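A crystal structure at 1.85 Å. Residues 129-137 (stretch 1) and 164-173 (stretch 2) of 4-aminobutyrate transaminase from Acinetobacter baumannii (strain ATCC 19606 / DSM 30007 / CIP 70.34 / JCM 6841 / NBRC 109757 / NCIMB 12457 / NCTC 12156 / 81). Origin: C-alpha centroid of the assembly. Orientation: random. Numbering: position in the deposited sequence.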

# COMPACT_ATOMS: atom_id res chain seq x y z
N ARG A 129 -4.03 10.39 -11.12
CA ARG A 129 -2.81 9.72 -10.72
C ARG A 129 -2.72 9.63 -9.21
O ARG A 129 -3.45 10.33 -8.51
CB ARG A 129 -1.58 10.46 -11.27
CG ARG A 129 -1.75 10.80 -12.75
CD ARG A 129 -0.58 11.77 -13.09
NE ARG A 129 -0.61 12.06 -14.53
CZ ARG A 129 0.30 12.76 -15.17
NH1 ARG A 129 1.31 13.29 -14.49
NH2 ARG A 129 0.20 12.92 -16.50
N HIS A 130 -1.82 8.76 -8.70
CA HIS A 130 -1.77 8.55 -7.26
C HIS A 130 -0.50 9.04 -6.61
O HIS A 130 -0.51 9.27 -5.38
CB HIS A 130 -1.92 7.03 -6.92
CG HIS A 130 -0.65 6.24 -7.09
ND1 HIS A 130 -0.15 5.86 -8.32
CD2 HIS A 130 0.24 5.78 -6.17
CE1 HIS A 130 1.00 5.21 -8.15
NE2 HIS A 130 1.24 5.13 -6.85
N GLY A 131 0.59 9.20 -7.35
CA GLY A 131 1.87 9.36 -6.68
C GLY A 131 2.12 10.77 -6.19
O GLY A 131 1.64 11.75 -6.78
N ILE A 132 2.97 10.88 -5.15
CA ILE A 132 3.30 12.18 -4.56
C ILE A 132 4.79 12.22 -4.29
O ILE A 132 5.33 11.30 -3.67
CB ILE A 132 2.51 12.36 -3.26
CG1 ILE A 132 0.99 12.34 -3.52
CG2 ILE A 132 2.92 13.64 -2.50
CD1 ILE A 132 0.52 13.71 -4.21
N ILE A 133 5.47 13.27 -4.72
CA ILE A 133 6.87 13.45 -4.40
C ILE A 133 7.00 14.63 -3.44
O ILE A 133 6.51 15.73 -3.73
CB ILE A 133 7.71 13.68 -5.67
CG1 ILE A 133 7.70 12.43 -6.53
CG2 ILE A 133 9.17 14.04 -5.30
CD1 ILE A 133 8.41 12.58 -7.87
N THR A 134 7.63 14.39 -2.30
CA THR A 134 7.97 15.44 -1.36
C THR A 134 9.49 15.41 -1.18
O THR A 134 10.22 14.73 -1.92
CB THR A 134 7.27 15.26 0.00
OG1 THR A 134 7.59 13.97 0.49
CG2 THR A 134 5.73 15.25 -0.13
N PHE A 135 10.00 16.17 -0.19
CA PHE A 135 11.44 16.34 -0.04
C PHE A 135 11.89 15.97 1.37
O PHE A 135 11.17 16.14 2.35
CB PHE A 135 11.83 17.80 -0.37
CG PHE A 135 11.68 18.11 -1.81
CD1 PHE A 135 10.43 18.47 -2.35
CD2 PHE A 135 12.74 17.99 -2.65
CE1 PHE A 135 10.28 18.72 -3.74
CE2 PHE A 135 12.61 18.24 -4.02
CZ PHE A 135 11.38 18.59 -4.55
N GLY A 136 13.11 15.48 1.46
CA GLY A 136 13.66 15.15 2.75
C GLY A 136 13.63 16.39 3.62
O GLY A 136 13.88 17.50 3.14
N ASN A 137 13.31 16.19 4.89
CA ASN A 137 13.16 17.23 5.91
C ASN A 137 11.90 18.06 5.70
O ASN A 137 11.64 18.98 6.52
CB ASN A 137 14.39 18.14 5.98
CG ASN A 137 15.66 17.34 6.12
OD1 ASN A 137 15.79 16.60 7.11
ND2 ASN A 137 16.62 17.49 5.17
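Stretch 2 164-173: PAGVFHARYP

Neighbouring parallel strands are joined by hydrogen bonds that lean alternately forward and back, because each bonding residue of one strand reaches two residues of the other that flank its partner. Residues 131-135 and 167-170 of this transaminase illustrate the rule. Both segments are extended and run in the same general direction, with an angle of 34° between their axes (signed crossing angle -34°); their axes approach to 4.4 Å.

Before the ladder begins, the ring of His130 comes close to the loop that leads into the second strand, with NE2 3.7 Å from CA of Gly166. Gly166 has a positive phi of 82°, which favours glycine, and a CB there would clash with His130 CD2. One water donates to both His130 O (3.0 Å) and Ala165 O (2.8 Å), tying the two loops together. Gly131 follows, its CA 3.3 Å from Gly166 O in a CA-H...O contact.

Ile132 pairs with Val167 but bonds to the residues flanking it: Ile132 N donates to Gly166 O at 2.8 Å, and Phe168 N donates to Ile132 O at 3.1 Å. Ile133 sits beside Phe168, while its CG2 reaches CB of Ala170 at 4.3 Å. Thr134, opposite His169, repeats the pattern: its N donates to Phe168 O (3.0 Å), and its O accepts from Ala170 N (2.8 Å). The Thr134 and His169 side chains share a face with those of Ile132 and Val167, bringing Thr134 OG1 within 3.1 Å of His169 CD2.

On the other face, Phe135 covers Ala170, CE2 to CB 3.7 Å, and receives the edge of the Tyr172 ring on its own face, with centroids 5.8 Å apart and planes at 90°. Gly136 N closes the ladder by donating to Ala170 O at 2.8 Å. Beyond it, a second water bridges Gly136 O and Tyr172 N, each 2.9 Å from the water oxygen.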

# COMPACT_ATOMS: atom_id res chain seq x y z
N PRO A 164 1.49 4.76 3.57
CA PRO A 164 0.85 4.51 2.27
C PRO A 164 1.81 4.53 1.09
O PRO A 164 2.78 5.29 1.03
CB PRO A 164 -0.22 5.61 2.16
CG PRO A 164 0.09 6.58 3.26
CD PRO A 164 0.82 5.86 4.32
N ALA A 165 1.50 3.68 0.12
CA ALA A 165 2.29 3.55 -1.09
C ALA A 165 2.25 4.82 -1.93
O ALA A 165 1.30 5.60 -1.87
CB ALA A 165 1.76 2.39 -1.92
N GLY A 166 3.26 4.95 -2.82
CA GLY A 166 3.28 6.01 -3.83
C GLY A 166 3.78 7.36 -3.34
O GLY A 166 3.50 8.39 -3.97
N VAL A 167 4.48 7.40 -2.21
CA VAL A 167 5.08 8.64 -1.71
C VAL A 167 6.59 8.48 -1.69
O VAL A 167 7.09 7.52 -1.08
CB VAL A 167 4.57 8.95 -0.29
CG1 VAL A 167 5.21 10.28 0.29
CG2 VAL A 167 3.03 9.03 -0.36
N PHE A 168 7.32 9.44 -2.28
CA PHE A 168 8.77 9.30 -2.33
C PHE A 168 9.43 10.63 -2.00
O PHE A 168 8.88 11.67 -2.30
CB PHE A 168 9.20 8.78 -3.77
CG PHE A 168 8.62 7.41 -4.06
CD1 PHE A 168 9.15 6.27 -3.43
CD2 PHE A 168 7.51 7.28 -4.88
CE1 PHE A 168 8.54 4.99 -3.65
CE2 PHE A 168 6.92 6.05 -5.10
CZ PHE A 168 7.44 4.91 -4.48
N HIS A 169 10.66 10.58 -1.47
CA HIS A 169 11.37 11.81 -1.08
C HIS A 169 12.57 12.10 -1.96
O HIS A 169 13.50 11.28 -2.08
CB HIS A 169 11.81 11.69 0.36
CG HIS A 169 10.66 11.63 1.32
ND1 HIS A 169 10.08 10.43 1.69
CD2 HIS A 169 9.95 12.61 1.93
CE1 HIS A 169 9.07 10.67 2.52
NE2 HIS A 169 8.96 11.99 2.67
N ALA A 170 12.61 13.32 -2.50
CA ALA A 170 13.80 13.84 -3.18
C ALA A 170 14.63 14.72 -2.23
O ALA A 170 14.21 14.99 -1.09
CB ALA A 170 13.37 14.63 -4.43
N ARG A 171 15.77 15.20 -2.73
CA ARG A 171 16.61 16.08 -1.97
C ARG A 171 16.22 17.53 -2.20
O ARG A 171 16.21 17.98 -3.30
CB ARG A 171 18.09 16.00 -2.39
CG ARG A 171 18.61 14.64 -2.71
CD ARG A 171 18.76 13.79 -1.51
NE ARG A 171 17.56 13.35 -0.81
CZ ARG A 171 16.76 12.35 -1.16
NH1 ARG A 171 16.95 11.66 -2.27
NH2 ARG A 171 15.73 12.09 -0.42
N TYR A 172 15.92 18.23 -1.13
CA TYR A 172 15.70 19.66 -1.21
C TYR A 172 17.02 20.38 -1.47
O TYR A 172 18.05 20.03 -0.88
CB TYR A 172 15.10 20.13 0.11
CG TYR A 172 14.38 21.46 0.06
CD1 TYR A 172 13.05 21.52 -0.24
CD2 TYR A 172 15.07 22.67 0.32
CE1 TYR A 172 12.38 22.70 -0.23
CE2 TYR A 172 14.39 23.86 0.31
CZ TYR A 172 13.05 23.87 0.04
OH TYR A 172 12.36 25.07 0.08
N PRO A 173 17.02 21.44 -2.30
CA PRO A 173 18.25 22.17 -2.62
C PRO A 173 18.70 23.02 -1.45
O PRO A 173 17.94 23.87 -0.94
CB PRO A 173 17.83 23.04 -3.82
CG PRO A 173 16.33 23.20 -3.67
CD PRO A 173 15.88 21.87 -3.15
O HOH W 1 0.48 8.13 -2.76
O HOH W 2 16.24 17.06 1.47